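Local coordinates for protein mitochondrial ubiquitin ligase activator of NFKB 1 (Homo sapiens, PDB 6M2D) that has weak RING-type E3 ligase activity, passing ubiquitin from an E2 enzyme to substrates such as AKT1, and needs its zinc-binding RING domain for this, at residues 17-22 against 30-35. Sequence-based numbering, arbitrary orientation.
With ZN (zinc ion), chain H; ZN (zinc ion), chain G.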
loop_
_atom_site.group_PDB
_atom_site.type_symbol
_atom_site.label_atom_id
_atom_site.label_comp_id
_atom_site.label_asym_id
_atom_site.label_seq_id
_atom_site.Cartn_x
_atom_site.Cartn_y
_atom_site.Cartn_z
ATOM N N CYS A 17 0.135 -0.570 5.216
ATOM C CA CYS A 17 0.310 0.837 4.893
ATOM C C CYS A 17 -1.030 1.470 4.547
ATOM O O CYS A 17 -1.907 0.830 3.956
ATOM C CB CYS A 17 1.253 1.013 3.690
ATOM S SG CYS A 17 2.913 0.364 3.906
ATOM N N VAL A 18 -1.182 2.738 4.914
ATOM C CA VAL A 18 -2.239 3.597 4.392
ATOM C C VAL A 18 -1.596 4.589 3.436
ATOM O O VAL A 18 -0.631 5.273 3.797
ATOM C CB VAL A 18 -2.993 4.342 5.510
ATOM C CG1 VAL A 18 -4.173 5.118 4.913
ATOM C CG2 VAL A 18 -3.460 3.375 6.590
ATOM N N PHE A 19 -2.132 4.675 2.222
ATOM C CA PHE A 19 -1.630 5.607 1.224
ATOM C C PHE A 19 -2.453 6.891 1.285
ATOM O O PHE A 19 -3.684 6.845 1.310
ATOM C CB PHE A 19 -1.696 4.992 -0.179
ATOM C CG PHE A 19 -0.687 3.893 -0.418
ATOM C CD1 PHE A 19 0.463 3.807 0.343
ATOM C CD2 PHE A 19 -0.896 2.952 -1.410
ATOM C CE1 PHE A 19 1.389 2.797 0.129
ATOM C CE2 PHE A 19 0.025 1.940 -1.632
ATOM C CZ PHE A 19 1.170 1.862 -0.862
ATOM N N LEU A 20 -1.767 8.029 1.321
ATOM C CA LEU A 20 -2.396 9.341 1.269
ATOM C C LEU A 20 -2.075 9.986 -0.074
ATOM O O LEU A 20 -0.936 9.908 -0.540
ATOM C CB LEU A 20 -1.895 10.218 2.424
ATOM C CG LEU A 20 -2.185 9.674 3.821
ATOM C CD1 LEU A 20 -1.929 10.746 4.874
ATOM C CD2 LEU A 20 -3.621 9.181 3.892
ATOM N N GLU A 21 -3.053 10.663 -0.678
ATOM C CA GLU A 21 -4.310 11.031 -0.046
ATOM C C GLU A 21 -5.451 10.085 -0.339
ATOM O O GLU A 21 -6.536 10.249 0.207
ATOM C CB GLU A 21 -4.724 12.437 -0.496
ATOM C CG GLU A 21 -3.688 13.508 -0.252
ATOM C CD GLU A 21 -3.394 13.713 1.225
ATOM O OE1 GLU A 21 -4.298 13.465 2.058
ATOM O OE2 GLU A 21 -2.256 14.126 1.551
ATOM N N CYS A 22 -5.232 9.107 -1.215
ATOM C CA CYS A 22 -6.363 8.300 -1.653
ATOM C C CYS A 22 -6.968 7.487 -0.509
ATOM O O CYS A 22 -8.153 7.137 -0.557
ATOM C CB CYS A 22 -5.935 7.397 -2.806
ATOM S SG CYS A 22 -4.799 6.121 -2.298
ATOM N N GLU A 30 7.427 -3.222 2.142
ATOM C CA GLU A 30 8.467 -3.533 1.163
ATOM C C GLU A 30 7.995 -3.240 -0.254
ATOM O O GLU A 30 8.748 -2.698 -1.070
ATOM C CB GLU A 30 8.898 -4.995 1.299
ATOM C CG GLU A 30 10.190 -5.187 2.086
ATOM C CD GLU A 30 10.647 -6.638 2.123
ATOM O OE1 GLU A 30 10.208 -7.425 1.254
ATOM O OE2 GLU A 30 11.433 -6.988 3.034
ATOM N N CYS A 31 6.740 -3.560 -0.553
ATOM C CA CYS A 31 6.236 -3.329 -1.900
ATOM C C CYS A 31 6.107 -1.839 -2.189
ATOM O O CYS A 31 6.362 -1.397 -3.318
ATOM C CB CYS A 31 4.903 -4.042 -2.077
ATOM S SG CYS A 31 5.141 -5.802 -2.389
ATOM N N TYR A 32 5.716 -1.045 -1.185
ATOM C CA TYR A 32 5.672 0.400 -1.377
ATOM C C TYR A 32 7.042 0.933 -1.776
ATOM O O TYR A 32 7.171 1.701 -2.736
ATOM C CB TYR A 32 5.192 1.106 -0.110
ATOM C CG TYR A 32 5.506 2.573 -0.219
ATOM C CD1 TYR A 32 4.798 3.376 -1.105
ATOM C CD2 TYR A 32 6.548 3.147 0.508
ATOM C CE1 TYR A 32 5.092 4.711 -1.247
ATOM C CE2 TYR A 32 6.853 4.491 0.376
ATOM C CZ TYR A 32 6.117 5.267 -0.504
ATOM O OH TYR A 32 6.402 6.604 -0.644
ATOM N N ARG A 33 8.080 0.552 -1.028
ATOM C CA ARG A 33 9.428 0.993 -1.358
ATOM C C ARG A 33 9.824 0.557 -2.763
ATOM O O ARG A 33 10.508 1.296 -3.481
ATOM C CB ARG A 33 10.417 0.446 -0.331
ATOM C CG ARG A 33 10.443 1.219 0.978
ATOM C CD ARG A 33 11.636 0.808 1.831
ATOM N NE ARG A 33 11.204 0.116 3.042
ATOM C CZ ARG A 33 11.428 -1.171 3.291
ATOM N NH1 ARG A 33 12.099 -1.910 2.415
ATOM N NH2 ARG A 33 10.985 -1.719 4.421
ATOM N N ALA A 34 9.394 -0.634 -3.177
ATOM C CA ALA A 34 9.771 -1.166 -4.477
ATOM C C ALA A 34 8.978 -0.565 -5.630
ATOM O O ALA A 34 9.340 -0.812 -6.788
ATOM C CB ALA A 34 9.615 -2.691 -4.487
ATOM N N LEU A 35 7.927 0.210 -5.354
ATOM C CA LEU A 35 7.085 0.723 -6.424
ATOM C C LEU A 35 7.916 1.589 -7.367
ATOM O O LEU A 35 8.784 2.346 -6.915
ATOM C CB LEU A 35 5.919 1.542 -5.861
ATOM C CG LEU A 35 4.747 0.835 -5.168
ATOM C CD1 LEU A 35 3.745 1.845 -4.625
ATOM C CD2 LEU A 35 4.050 -0.117 -6.117
HETATM ZN ZN ZN H . -5.514 4.469 -3.894
HETATM ZN ZN ZN G . 3.821 -6.608 -0.691
#
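A single pair of aromatic rings, F19 and Y32, carries the contact between two segments that each supply a cysteine to a different zinc ion. The ring centroids lie 5.7 Å apart and the planes are inclined at 49°, so the rings meet obliquely. CE1 of F19 comes closest, 3.7 Å from CD1 of Y32, and CZ of F19 lies 3.9 Å from the same carbon; the touch is thus between the far end of the phenylalanine and the near part of the tyrosine ring. CB of Y32 points toward the strand, and CG anti to the backbone N (chi1 165°) carries CD1 on to CE1 of F19. No hydrogen bond links the two segments, so between them the contact is apolar; outside them, K39 makes a cation-pi contact with Y32. An alanine in place of F19 would remove the ring and probably open a gap beside CD1 of Y32 and against V51. Beyond the rings, C22 SG binds one zinc at 2.4 Å, while C31 SG binds the other at 2.3 Å. The ligand pairs alternate along the chain (C7/C10 and C28/C31 for one zinc, C22/H24 and C41/C44 for the other), the cross-brace of a RING finger, and the buried F19 lies between the two sites. Strand 17-20 pairs antiparallel with strand 50-53, whose V51 touches both F19 and Y32, so the aromatic pair joins this two-stranded sheet to helix 29-34.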